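Local atomic coordinates of hypothetical protein PA2201 (Pseudomonas aeruginosa, PDB entry 2FEF), a protein that is of unknown function but is probably a PoNi-type immunity protein, which would neutralise a PoNe-type DNase toxin. Residues L6-R11 / W111-R116; A221-L226 / D271-A276; E259-G264 / H279-L284. One frame throughout, in Å; residues are numbered along the deposited sequence.

Interaction 1: residues L6-R11 / W111-R116. With EDO (1,2-ethanediol), chain D.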
ATOM      1  N   LEU B   6      15.258   3.620  23.432  1.00 43.47           N
ATOM      2  CA  LEU B   6      14.708   2.301  23.803  1.00 43.01           C
ATOM      3  C   LEU B   6      15.428   1.252  22.953  1.00 42.61           C
ATOM      4  O   LEU B   6      15.788   1.533  21.794  1.00 43.28           O
ATOM      5  CB  LEU B   6      13.190   2.236  23.505  1.00 43.97           C
ATOM      6  CG  LEU B   6      12.228   3.201  24.211  1.00 44.01           C
ATOM      7  N   THR B   7      15.605   0.049  23.500  1.00 40.61           N
ATOM      8  CA  THR B   7      16.130  -1.078  22.715  1.00 39.06           C
ATOM      9  C   THR B   7      15.070  -1.646  21.792  1.00 36.89           C
ATOM     10  O   THR B   7      13.988  -2.041  22.250  1.00 37.74           O
ATOM     11  CB  THR B   7      16.676  -2.223  23.627  1.00 39.44           C
ATOM     12  OG1 THR B   7      17.817  -1.757  24.348  1.00 41.39           O
ATOM     13  CG2 THR B   7      17.117  -3.389  22.801  1.00 39.77           C
ATOM     14  N   LEU B   8      15.379  -1.749  20.503  1.00 33.82           N
ATOM     15  CA  LEU B   8      14.437  -2.376  19.570  1.00 32.24           C
ATOM     16  C   LEU B   8      15.059  -3.641  19.030  1.00 31.35           C
ATOM     17  O   LEU B   8      16.197  -3.616  18.559  1.00 30.43           O
ATOM     18  CB  LEU B   8      14.066  -1.445  18.423  1.00 31.79           C
ATOM     19  CG  LEU B   8      13.454  -0.087  18.829  1.00 31.48           C
ATOM     20  CD1 LEU B   8      13.306   0.733  17.586  1.00 29.99           C
ATOM     21  CD2 LEU B   8      12.106  -0.269  19.504  1.00 31.55           C
ATOM     22  N   ASP B   9      14.313  -4.731  19.122  1.00 30.21           N
ATOM     23  CA  ASP B   9      14.846  -6.040  18.767  1.00 30.15           C
ATOM     24  C   ASP B   9      14.666  -6.492  17.336  1.00 29.09           C
ATOM     25  O   ASP B   9      15.387  -7.402  16.887  1.00 27.90           O
ATOM     26  CB  ASP B   9      14.334  -7.101  19.748  1.00 31.70           C
ATOM     27  CG  ASP B   9      14.959  -6.931  21.140  1.00 32.55           C
ATOM     28  OD1 ASP B   9      16.039  -6.329  21.231  1.00 39.23           O
ATOM     29  OD2 ASP B   9      14.357  -7.361  22.139  1.00 39.76           O
ATOM     30  N   ASN B  10      13.727  -5.897  16.601  1.00 27.75           N
ATOM     31  CA  ASN B  10      13.459  -6.427  15.252  1.00 27.83           C
ATOM     32  C   ASN B  10      14.649  -6.197  14.312  1.00 27.65           C
ATOM     33  O   ASN B  10      15.399  -5.237  14.489  1.00 26.94           O
ATOM     34  CB  ASN B  10      12.213  -5.773  14.656  1.00 27.05           C
ATOM     35  CG  ASN B  10      12.532  -4.470  13.924  1.00 25.24           C
ATOM     36  OD1 ASN B  10      12.855  -4.468  12.737  1.00 24.64           O
ATOM     37  ND2 ASN B  10      12.416  -3.381  14.616  1.00 24.21           N
ATOM     38  N   ARG B  11      14.804  -7.079  13.325  1.00 28.23           N
ATOM     39  CA  ARG B  11      15.752  -6.873  12.232  1.00 28.09           C
ATOM     40  C   ARG B  11      15.009  -7.093  10.916  1.00 27.53           C
ATOM     41  O   ARG B  11      15.340  -7.972  10.089  1.00 26.26           O
ATOM     42  CB  ARG B  11      16.969  -7.801  12.379  1.00 29.77           C
ATOM     43  CG  ARG B  11      17.838  -7.554  13.646  1.00 31.57           C
ATOM     44  CD  ARG B  11      18.415  -6.109  13.740  1.00 36.39           C
ATOM     45  NE  ARG B  11      19.238  -5.909  14.962  1.00 37.11           N
ATOM     46  CZ  ARG B  11      18.809  -5.317  16.082  1.00 39.36           C
ATOM     47  NH1 ARG B  11      17.560  -4.815  16.167  1.00 35.19           N
ATOM     48  NH2 ARG B  11      19.636  -5.214  17.127  1.00 39.56           N
ATOM     49  N   TRP B 111       6.008  -7.102  17.412  1.00 24.68           N
ATOM     50  CA  TRP B 111       5.006  -6.889  18.467  1.00 24.95           C
ATOM     51  C   TRP B 111       5.595  -6.262  19.758  1.00 26.37           C
ATOM     52  O   TRP B 111       5.015  -5.326  20.328  1.00 25.68           O
ATOM     53  CB  TRP B 111       4.270  -8.197  18.781  1.00 25.88           C
ATOM     54  CG  TRP B 111       3.146  -8.500  17.818  1.00 23.32           C
ATOM     55  CD1 TRP B 111       3.184  -9.377  16.746  1.00 26.35           C
ATOM     56  CD2 TRP B 111       1.844  -7.910  17.811  1.00 25.68           C
ATOM     57  NE1 TRP B 111       1.963  -9.381  16.110  1.00 26.36           N
ATOM     58  CE2 TRP B 111       1.137  -8.466  16.716  1.00 26.97           C
ATOM     59  CE3 TRP B 111       1.211  -6.926  18.602  1.00 24.43           C
ATOM     60  CZ2 TRP B 111      -0.200  -8.114  16.427  1.00 27.33           C
ATOM     61  CZ3 TRP B 111      -0.111  -6.582  18.321  1.00 26.94           C
ATOM     62  CH2 TRP B 111      -0.796  -7.168  17.222  1.00 26.35           C
ATOM     63  N   LEU B 112       6.743  -6.786  20.186  1.00 26.41           N
ATOM     64  CA  LEU B 112       7.474  -6.280  21.345  1.00 26.97           C
ATOM     65  C   LEU B 112       7.931  -4.834  21.121  1.00 26.61           C
ATOM     66  O   LEU B 112       7.692  -3.982  21.982  1.00 26.80           O
ATOM     67  CB  LEU B 112       8.699  -7.157  21.582  1.00 26.46           C
ATOM     68  CG  LEU B 112       9.528  -6.837  22.812  1.00 30.53           C
ATOM     69  CD1 LEU B 112       8.639  -6.927  24.055  1.00 30.77           C
ATOM     70  CD2 LEU B 112      10.695  -7.808  22.876  1.00 31.76           C
ATOM     71  N   ASP B 113       8.574  -4.562  19.974  1.00 26.17           N
ATOM     72  CA  ASP B 113       8.966  -3.164  19.610  1.00 25.98           C
ATOM     73  C   ASP B 113       7.785  -2.221  19.557  1.00 26.13           C
ATOM     74  O   ASP B 113       7.857  -1.085  20.065  1.00 25.92           O
ATOM     75  CB  ASP B 113       9.751  -3.112  18.283  1.00 26.23           C
ATOM     76  CG  ASP B 113      11.133  -3.849  18.375  1.00 26.31           C
ATOM     77  OD1 ASP B 113      11.635  -4.146  19.484  1.00 24.87           O
ATOM     78  OD2 ASP B 113      11.726  -4.107  17.331  1.00 26.23           O
ATOM     79  N   TYR B 114       6.697  -2.659  18.922  1.00 25.74           N
ATOM     80  CA  TYR B 114       5.473  -1.871  18.957  1.00 25.09           C
ATOM     81  C   TYR B 114       5.082  -1.501  20.384  1.00 24.24           C
ATOM     82  O   TYR B 114       4.821  -0.330  20.676  1.00 23.50           O
ATOM     83  CB  TYR B 114       4.327  -2.611  18.232  1.00 24.59           C
ATOM     84  CG  TYR B 114       2.910  -2.156  18.562  1.00 25.35           C
ATOM     85  CD1 TYR B 114       2.531  -0.816  18.483  1.00 24.92           C
ATOM     86  CD2 TYR B 114       1.919  -3.103  18.901  1.00 26.36           C
ATOM     87  CE1 TYR B 114       1.225  -0.417  18.794  1.00 28.09           C
ATOM     88  CE2 TYR B 114       0.616  -2.708  19.186  1.00 27.11           C
ATOM     89  CZ  TYR B 114       0.274  -1.381  19.136  1.00 28.24           C
ATOM     90  OH  TYR B 114      -1.021  -0.958  19.403  1.00 31.76           O
ATOM     91  N   SER B 115       5.004  -2.493  21.266  1.00 24.93           N
ATOM     92  CA  SER B 115       4.563  -2.217  22.640  1.00 25.30           C
ATOM     93  C   SER B 115       5.501  -1.214  23.344  1.00 24.67           C
ATOM     94  O   SER B 115       5.068  -0.383  24.153  1.00 24.75           O
ATOM     95  CB  SER B 115       4.496  -3.532  23.437  1.00 26.44           C
ATOM     96  OG  SER B 115       5.803  -3.992  23.844  1.00 28.08           O
ATOM     97  N   ARG B 116       6.796  -1.301  23.055  1.00 24.81           N
ATOM     98  CA  ARG B 116       7.768  -0.385  23.703  1.00 24.99           C
ATOM     99  C   ARG B 116       7.622   1.040  23.207  1.00 23.92           C
ATOM    100  O   ARG B 116       7.714   2.004  23.992  1.00 23.51           O
ATOM    101  CB  ARG B 116       9.191  -0.866  23.471  1.00 25.63           C
ATOM    102  CG  ARG B 116       9.494  -2.165  24.223  1.00 29.16           C
ATOM    103  CD  ARG B 116      10.732  -2.780  23.640  1.00 33.80           C
ATOM    104  NE  ARG B 116      11.193  -3.912  24.428  1.00 37.78           N
ATOM    105  CZ  ARG B 116      12.028  -4.836  23.964  1.00 40.94           C
ATOM    106  NH1 ARG B 116      12.453  -4.780  22.698  1.00 42.06           N
ATOM    107  NH2 ARG B 116      12.406  -5.839  24.752  1.00 42.66           N
TER
HETATM  108  C1  EDO D 601      14.008   0.179  13.543  1.00 35.08           C
HETATM  109  O1  EDO D 601      14.150  -1.163  14.036  1.00 32.74           O
HETATM  110  C2  EDO D 601      15.149   0.551  12.593  1.00 38.09           C
HETATM  111  O2  EDO D 601      16.395   0.103  13.159  1.00 45.05           O

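Interaction 2: residues A221-L226 / D271-A276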
ATOM      1  N   ALA B 221      -8.976 -36.259  24.822  1.00 29.68           N
ATOM      2  CA  ALA B 221      -9.677 -35.200  25.498  1.00 29.77           C
ATOM      3  C   ALA B 221      -9.938 -33.994  24.578  1.00 30.00           C
ATOM      4  O   ALA B 221     -10.863 -33.215  24.826  1.00 30.05           O
ATOM      5  CB  ALA B 221      -8.873 -34.760  26.752  1.00 30.54           C
ATOM      6  N   LEU B 222      -9.142 -33.864  23.511  1.00 28.84           N
ATOM      7  CA  LEU B 222      -9.239 -32.726  22.590  1.00 29.55           C
ATOM      8  C   LEU B 222      -9.783 -33.100  21.219  1.00 29.44           C
ATOM      9  O   LEU B 222      -9.994 -32.224  20.371  1.00 28.46           O
ATOM     10  CB  LEU B 222      -7.879 -32.032  22.461  1.00 28.71           C
ATOM     11  CG  LEU B 222      -7.466 -31.283  23.736  1.00 30.74           C
ATOM     12  CD1 LEU B 222      -6.027 -30.718  23.645  1.00 33.78           C
ATOM     13  CD2 LEU B 222      -8.442 -30.138  24.111  1.00 31.11           C
ATOM     14  N   ALA B 223     -10.023 -34.394  21.001  1.00 28.88           N
ATOM     15  CA  ALA B 223     -10.547 -34.821  19.706  1.00 29.94           C
ATOM     16  C   ALA B 223     -11.968 -34.266  19.399  1.00 30.67           C
ATOM     17  O   ALA B 223     -12.186 -33.746  18.303  1.00 30.83           O
ATOM     18  CB  ALA B 223     -10.451 -36.353  19.522  1.00 30.80           C
ATOM     19  N   PRO B 224     -12.926 -34.346  20.357  1.00 30.86           N
ATOM     20  CA  PRO B 224     -14.231 -33.696  20.131  1.00 30.66           C
ATOM     21  C   PRO B 224     -14.139 -32.183  19.871  1.00 30.05           C
ATOM     22  O   PRO B 224     -14.871 -31.669  19.023  1.00 29.41           O
ATOM     23  CB  PRO B 224     -14.997 -33.992  21.432  1.00 30.81           C
ATOM     24  CG  PRO B 224     -14.430 -35.333  21.875  1.00 31.76           C
ATOM     25  CD  PRO B 224     -12.938 -35.101  21.627  1.00 32.02           C
ATOM     26  N   TYR B 225     -13.231 -31.506  20.566  1.00 29.39           N
ATOM     27  CA  TYR B 225     -12.953 -30.084  20.333  1.00 29.43           C
ATOM     28  C   TYR B 225     -12.516 -29.797  18.895  1.00 29.59           C
ATOM     29  O   TYR B 225     -13.052 -28.878  18.261  1.00 29.38           O
ATOM     30  CB  TYR B 225     -11.922 -29.553  21.347  1.00 28.08           C
ATOM     31  CG  TYR B 225     -11.576 -28.077  21.170  1.00 27.42           C
ATOM     32  CD1 TYR B 225     -12.384 -27.090  21.708  1.00 23.98           C
ATOM     33  CD2 TYR B 225     -10.404 -27.684  20.463  1.00 25.51           C
ATOM     34  CE1 TYR B 225     -12.050 -25.729  21.555  1.00 25.31           C
ATOM     35  CE2 TYR B 225     -10.060 -26.332  20.313  1.00 25.62           C
ATOM     36  CZ  TYR B 225     -10.895 -25.362  20.866  1.00 25.64           C
ATOM     37  OH  TYR B 225     -10.570 -24.017  20.700  1.00 25.47           O
ATOM     38  N   LEU B 226     -11.551 -30.570  18.376  1.00 29.46           N
ATOM     39  CA  LEU B 226     -11.129 -30.408  16.987  1.00 30.02           C
ATOM     40  C   LEU B 226     -12.255 -30.683  15.986  1.00 31.03           C
ATOM     41  O   LEU B 226     -12.353 -29.999  14.967  1.00 32.36           O
ATOM     42  CB  LEU B 226      -9.945 -31.333  16.643  1.00 30.12           C
ATOM     43  CG  LEU B 226      -8.547 -30.908  17.065  1.00 29.16           C
ATOM     44  CD1 LEU B 226      -7.523 -31.940  16.654  1.00 28.47           C
ATOM     45  CD2 LEU B 226      -8.216 -29.537  16.433  1.00 29.48           C
ATOM     46  N   ASP B 271      -0.222 -37.996  20.273  1.00 26.94           N
ATOM     47  CA  ASP B 271      -1.249 -37.155  19.665  1.00 26.83           C
ATOM     48  C   ASP B 271      -1.832 -37.803  18.421  1.00 26.45           C
ATOM     49  O   ASP B 271      -2.474 -37.144  17.631  1.00 25.02           O
ATOM     50  CB  ASP B 271      -0.701 -35.753  19.352  1.00 26.71           C
ATOM     51  CG  ASP B 271       0.388 -35.774  18.291  1.00 27.16           C
ATOM     52  OD1 ASP B 271       0.715 -36.892  17.776  1.00 25.37           O
ATOM     53  OD2 ASP B 271       0.859 -34.686  17.930  1.00 27.34           O
ATOM     54  N   GLY B 272      -1.627 -39.117  18.258  1.00 26.49           N
ATOM     55  CA  GLY B 272      -2.046 -39.775  17.032  1.00 27.30           C
ATOM     56  C   GLY B 272      -3.509 -39.549  16.653  1.00 27.45           C
ATOM     57  O   GLY B 272      -3.825 -39.304  15.483  1.00 27.91           O
ATOM     58  N   VAL B 273      -4.406 -39.624  17.623  1.00 27.52           N
ATOM     59  CA  VAL B 273      -5.832 -39.412  17.356  1.00 28.72           C
ATOM     60  C   VAL B 273      -6.101 -38.019  16.738  1.00 28.99           C
ATOM     61  O   VAL B 273      -6.981 -37.860  15.872  1.00 29.32           O
ATOM     62  CB  VAL B 273      -6.704 -39.673  18.621  1.00 29.50           C
ATOM     63  CG1 VAL B 273      -6.475 -38.648  19.727  1.00 29.07           C
ATOM     64  CG2 VAL B 273      -8.188 -39.803  18.245  1.00 33.11           C
ATOM     65  N   LEU B 274      -5.282 -37.047  17.116  1.00 27.07           N
ATOM     66  CA  LEU B 274      -5.506 -35.685  16.637  1.00 26.89           C
ATOM     67  C   LEU B 274      -4.963 -35.426  15.223  1.00 26.69           C
ATOM     68  O   LEU B 274      -5.380 -34.478  14.545  1.00 25.45           O
ATOM     69  CB  LEU B 274      -4.918 -34.688  17.631  1.00 26.95           C
ATOM     70  CG  LEU B 274      -5.326 -34.884  19.094  1.00 26.32           C
ATOM     71  CD1 LEU B 274      -4.612 -33.840  19.902  1.00 28.02           C
ATOM     72  CD2 LEU B 274      -6.853 -34.800  19.272  1.00 27.39           C
ATOM     73  N   ARG B 275      -4.030 -36.261  14.777  1.00 27.17           N
ATOM     74  CA  ARG B 275      -3.409 -36.068  13.453  1.00 28.05           C
ATOM     75  C   ARG B 275      -4.360 -36.334  12.294  1.00 28.66           C
ATOM     76  O   ARG B 275      -4.093 -35.923  11.155  1.00 30.14           O
ATOM     77  CB  ARG B 275      -2.148 -36.937  13.331  1.00 28.87           C
ATOM     78  CG  ARG B 275      -1.132 -36.461  14.323  1.00 29.28           C
ATOM     79  CD  ARG B 275       0.267 -36.746  13.926  1.00 31.89           C
ATOM     80  NE  ARG B 275       1.134 -36.156  14.925  1.00 27.96           N
ATOM     81  CZ  ARG B 275       2.367 -35.728  14.705  1.00 30.84           C
ATOM     82  NH1 ARG B 275       2.895 -35.810  13.490  1.00 27.98           N
ATOM     83  NH2 ARG B 275       3.055 -35.178  15.714  1.00 28.41           N
ATOM     84  N   ALA B 276      -5.456 -37.029  12.567  1.00 28.17           N
ATOM     85  CA  ALA B 276      -6.527 -37.203  11.576  1.00 28.38           C
ATOM     86  C   ALA B 276      -7.125 -35.862  11.173  1.00 28.34           C
ATOM     87  O   ALA B 276      -7.697 -35.749  10.076  1.00 29.42           O
ATOM     88  CB  ALA B 276      -7.601 -38.120  12.123  1.00 29.71           C
TER

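Interaction 3: residues E259-G264 / H279-L284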
ATOM      1  N   GLU B 259      -3.860 -23.873  19.174  1.00 25.55           N
ATOM      2  CA  GLU B 259      -3.923 -24.143  20.602  1.00 24.95           C
ATOM      3  C   GLU B 259      -3.761 -25.652  20.908  1.00 25.48           C
ATOM      4  O   GLU B 259      -2.951 -26.022  21.753  1.00 25.01           O
ATOM      5  CB  GLU B 259      -5.177 -23.544  21.260  1.00 25.13           C
ATOM      6  CG  GLU B 259      -6.569 -24.218  21.082  1.00 24.90           C
ATOM      7  CD  GLU B 259      -7.119 -24.203  19.677  1.00 27.11           C
ATOM      8  OE1 GLU B 259      -6.434 -24.728  18.768  1.00 31.82           O
ATOM      9  OE2 GLU B 259      -8.277 -23.781  19.467  1.00 27.66           O
ATOM     10  N   VAL B 260      -4.522 -26.484  20.216  1.00 24.94           N
ATOM     11  CA  VAL B 260      -4.440 -27.959  20.398  1.00 24.56           C
ATOM     12  C   VAL B 260      -3.031 -28.463  20.033  1.00 25.25           C
ATOM     13  O   VAL B 260      -2.434 -29.283  20.752  1.00 24.86           O
ATOM     14  CB  VAL B 260      -5.514 -28.705  19.567  1.00 25.18           C
ATOM     15  CG1 VAL B 260      -5.468 -30.242  19.810  1.00 23.33           C
ATOM     16  CG2 VAL B 260      -6.898 -28.180  19.886  1.00 24.11           C
ATOM     17  N   SER B 261      -2.512 -27.988  18.907  1.00 24.18           N
ATOM     18  CA  SER B 261      -1.167 -28.402  18.483  1.00 24.70           C
ATOM     19  C   SER B 261      -0.112 -27.990  19.520  1.00 24.62           C
ATOM     20  O   SER B 261       0.737 -28.815  19.887  1.00 25.07           O
ATOM     21  CB  SER B 261      -0.837 -27.859  17.083  1.00 24.24           C
ATOM     22  OG  SER B 261      -1.954 -28.092  16.200  1.00 24.75           O
ATOM     23  N   ALA B 262      -0.188 -26.746  20.029  1.00 24.41           N
ATOM     24  CA  ALA B 262       0.784 -26.293  21.041  1.00 23.40           C
ATOM     25  C   ALA B 262       0.626 -27.082  22.340  1.00 23.37           C
ATOM     26  O   ALA B 262       1.608 -27.433  22.998  1.00 22.22           O
ATOM     27  CB  ALA B 262       0.661 -24.783  21.270  1.00 23.57           C
ATOM     28  N   LEU B 263      -0.611 -27.413  22.707  1.00 23.97           N
ATOM     29  CA  LEU B 263      -0.818 -28.249  23.907  1.00 25.26           C
ATOM     30  C   LEU B 263      -0.147 -29.619  23.774  1.00 25.44           C
ATOM     31  O   LEU B 263       0.363 -30.157  24.757  1.00 26.16           O
ATOM     32  CB  LEU B 263      -2.329 -28.379  24.253  1.00 25.82           C
ATOM     33  CG  LEU B 263      -2.998 -27.094  24.760  1.00 26.82           C
ATOM     34  CD1 LEU B 263      -4.548 -27.160  24.686  1.00 28.44           C
ATOM     35  CD2 LEU B 263      -2.524 -26.734  26.175  1.00 25.68           C
ATOM     36  N   GLY B 264      -0.111 -30.172  22.563  1.00 26.38           N
ATOM     37  CA  GLY B 264       0.604 -31.424  22.311  1.00 26.46           C
ATOM     38  C   GLY B 264       2.108 -31.347  22.603  1.00 26.74           C
ATOM     39  O   GLY B 264       2.697 -32.279  23.158  1.00 27.14           O
ATOM     40  N   HIS B 279      -6.904 -29.741  10.604  1.00 24.29           N
ATOM     41  CA  HIS B 279      -6.630 -28.472  11.301  1.00 24.14           C
ATOM     42  C   HIS B 279      -5.482 -28.581  12.311  1.00 23.92           C
ATOM     43  O   HIS B 279      -5.079 -27.585  12.893  1.00 24.24           O
ATOM     44  CB  HIS B 279      -7.910 -27.967  11.982  1.00 23.79           C
ATOM     45  CG  HIS B 279      -9.079 -27.841  11.038  1.00 23.23           C
ATOM     46  ND1 HIS B 279      -9.338 -26.695  10.306  1.00 22.98           N
ATOM     47  CD2 HIS B 279     -10.020 -28.740  10.670  1.00 24.63           C
ATOM     48  CE1 HIS B 279     -10.402 -26.896   9.547  1.00 23.36           C
ATOM     49  NE2 HIS B 279     -10.841 -28.119   9.760  1.00 21.95           N
ATOM     50  N   TYR B 280      -4.957 -29.788  12.521  1.00 23.62           N
ATOM     51  CA  TYR B 280      -3.909 -30.025  13.507  1.00 24.42           C
ATOM     52  C   TYR B 280      -2.533 -29.898  12.846  1.00 24.35           C
ATOM     53  O   TYR B 280      -2.290 -30.430  11.748  1.00 25.30           O
ATOM     54  CB  TYR B 280      -4.066 -31.472  14.085  1.00 23.77           C
ATOM     55  CG  TYR B 280      -3.153 -31.789  15.250  1.00 23.37           C
ATOM     56  CD1 TYR B 280      -3.407 -31.269  16.522  1.00 23.49           C
ATOM     57  CD2 TYR B 280      -2.041 -32.631  15.087  1.00 23.98           C
ATOM     58  CE1 TYR B 280      -2.567 -31.548  17.589  1.00 23.99           C
ATOM     59  CE2 TYR B 280      -1.201 -32.931  16.152  1.00 24.88           C
ATOM     60  CZ  TYR B 280      -1.478 -32.392  17.414  1.00 22.00           C
ATOM     61  OH  TYR B 280      -0.638 -32.682  18.474  1.00 24.50           O
ATOM     62  N   LEU B 281      -1.589 -29.284  13.534  1.00 24.18           N
ATOM     63  CA  LEU B 281      -0.260 -29.067  12.933  1.00 23.89           C
ATOM     64  C   LEU B 281       0.755 -30.096  13.419  1.00 24.63           C
ATOM     65  O   LEU B 281       1.776 -29.745  14.037  1.00 23.58           O
ATOM     66  CB  LEU B 281       0.205 -27.626  13.261  1.00 23.35           C
ATOM     67  CG  LEU B 281      -0.652 -26.570  12.541  1.00 25.38           C
ATOM     68  CD1 LEU B 281      -0.550 -25.210  13.286  1.00 25.45           C
ATOM     69  CD2 LEU B 281      -0.195 -26.456  11.094  1.00 29.53           C
ATOM     70  N   GLY B 282       0.491 -31.365  13.102  1.00 24.38           N
ATOM     71  CA  GLY B 282       1.372 -32.465  13.508  1.00 25.33           C
ATOM     72  C   GLY B 282       2.827 -32.282  13.123  1.00 24.98           C
ATOM     73  O   GLY B 282       3.704 -32.604  13.911  1.00 24.61           O
ATOM     74  N   ASP B 283       3.098 -31.745  11.927  1.00 24.84           N
ATOM     75  CA  ASP B 283       4.507 -31.607  11.482  1.00 25.66           C
ATOM     76  C   ASP B 283       5.266 -30.599  12.327  1.00 24.50           C
ATOM     77  O   ASP B 283       6.489 -30.686  12.485  1.00 22.89           O
ATOM     78  CB  ASP B 283       4.641 -31.284   9.972  1.00 26.41           C
ATOM     79  CG  ASP B 283       4.426 -29.798   9.656  1.00 29.17           C
ATOM     80  OD1 ASP B 283       3.255 -29.348   9.640  1.00 33.18           O
ATOM     81  OD2 ASP B 283       5.436 -29.089   9.404  1.00 30.44           O
ATOM     82  N   LEU B 284       4.530 -29.627  12.878  1.00 23.88           N
ATOM     83  CA  LEU B 284       5.148 -28.645  13.744  1.00 24.48           C
ATOM     84  C   LEU B 284       5.312 -29.152  15.156  1.00 24.37           C
ATOM     85  O   LEU B 284       6.314 -28.826  15.817  1.00 24.26           O
ATOM     86  CB  LEU B 284       4.382 -27.307  13.731  1.00 23.49           C
ATOM     87  CG  LEU B 284       4.390 -26.615  12.366  1.00 25.38           C
ATOM     88  CD1 LEU B 284       3.728 -25.223  12.456  1.00 23.80           C
ATOM     89  CD2 LEU B 284       5.860 -26.461  11.852  1.00 26.70           C
TER
HETATM   90  O   HOH W   1      -2.057 -32.047  20.875  1.00 44.52           O

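Interaction 1: residues L6-R11 / W111-R116
Asp113, buried on helix 97-127, aims its carboxylate into the loop ahead of helix 12-20 and takes three hydrogen bonds from it. Its OD1 accepts a hydrogen bond from the backbone N of Asp9 on the syn lone pair at 2.8 Å. OD2 is gripped twice: the backbone N of Asn10 arrives on the syn side at 2.8 Å, while Asn10 ND2 comes from the anti side at 2.9 Å, with OD2 in the amide plane. The Asn10 amide stands 67° to the carboxylate, and its ND2 also donates to O1 of an ethanediol, probably from the crystallisation liquor. Leu8 closes this tight part, CD2 lying 3.9 Å from Asp113 CB. The bonds are near-straight, and together they fix both carboxylate oxygens and probably stabilise the charge.

The exposed side is looser. Asp9 OD2 meets Arg116 NH1 at 3.3 Å in a weak salt bridge at the guanidinium edge, the two planes 83° apart; NH1 also reaches Asp113 OD1 weakly, joining the three residues in one network. Leu112 CG sits over the centre of the guanidinium, and Arg116 NE forms a further salt bridge with Glu171. Among the neighbouring helices, Tyr58 and the backbone of Leu12 bind Asn10 OD1, Trp76 of helix 66-93 packs on Asn10 and Asp113, and helix 165-172 supplies Glu171.

Interaction 2: residues A221-L226 / D271-A276
Ala223 and Leu274 mark the closest backbone approach, their CA atoms 6.0 Å apart, where the start of helix 223-234 faces the short helix 272-275. On the first segment the helical bond from Leu226 N to Leu222 O is regular. The second is barely more than one turn: Leu274 N bonds to Asp271 O at 2.9 Å, whereas Arg275 N bonds only weakly to that oxygen and more soundly to Gly272 O. No hydrogen bond joins the two backbones, and what links them is apolar.

Leu274 carries most of the contact. Its chi1 of -51° sets CG anti to the carbonyl carbon, and of its two branches it is CD2 that meets the first turn of the facing helix, 3.6 Å from Ala223 N and 3.9 Å from Ala223 CB. Leu226 crosses Leu274 at about a right angle, touching with CD1 against Leu274 CB at 3.9 Å. This is plain helix-to-helix packing in the all-helical C-terminal region, whose sequence falls in the PoNi C-terminal family; Val260 of helix 258-267 packs on Leu222, Leu226 and Leu274 alike, so a third helix completes the cluster.

Toward the surface, Val273 CG2 meets Ala223 CB more distantly, at 4.3 Å. Behind the short helix, Arg275 grips Asp271 side-on, NE to OD1 at 3.0 Å and NH2 to OD2 at 3.2 Å, and NH2 has a second acidic partner in Asp286.

Interaction 3: residues E259-G264 / H279-L284
A buried contact, part polar and part apolar, joins helix 258-267 to the turn that leads into helix 282-292, with Ser261 meeting Tyr280 and Leu281. The CA atoms of Ser261 and Leu281 come within 5.7 Å. Ser261 OG lies anti to its own carbonyl carbon (chi1 -46°) and accepts a hydrogen bond from the backbone N of Leu281 at 2.9 Å, almost straight at 170°. The same hydroxyl also bonds to Ala257 O. Leu281 is the N-cap residue of helix 282-292, so the bond pins the residue from which that helix starts.

Beside it, the Tyr280 ring runs past the helix: Ser261 CA lies 3.6 Å from CE1, and Val260 CG1 approaches the ring edge at 3.9 Å from CE1, the side chains crossing at about a right angle. At the phenol, a water donates to Tyr280 OH at 2.9 Å and to Val260 O at 2.8 Å, bridging ring and helix, while Asp271 OD2 also bonds OH. The Ser261 hydroxyl, the Tyr280 phenol and the Leu281 amide all have partners, consistent with a contact whose orientation is set by directed bonds and filled in by hydrocarbon.

Overall arrangement
Interactions 2 and 3 share one region: their centres lie about 10 Å apart, their segments alternate along the chain, and they touch through the Asp271-Tyr280 pair and a probable hydrogen bond between Tyr225 OH and Glu259 OE2, at 2.6 Å. Together they hold helices 258-267, 272-275 and 282-292, which follow one another in the chain. Interaction 1 stands on the opposite side of the chain's centre, its centre about 28 Å from that of interaction 3, and ties the loop before helix 12-20 to helix 97-127. Chemistry follows place. Interaction 3, wholly buried, uses directed bonds and a water; interaction 2, farther from the centre, is apolar between its segments; interaction 1, partly exposed, relies on a gripped carboxylate and salt bridges.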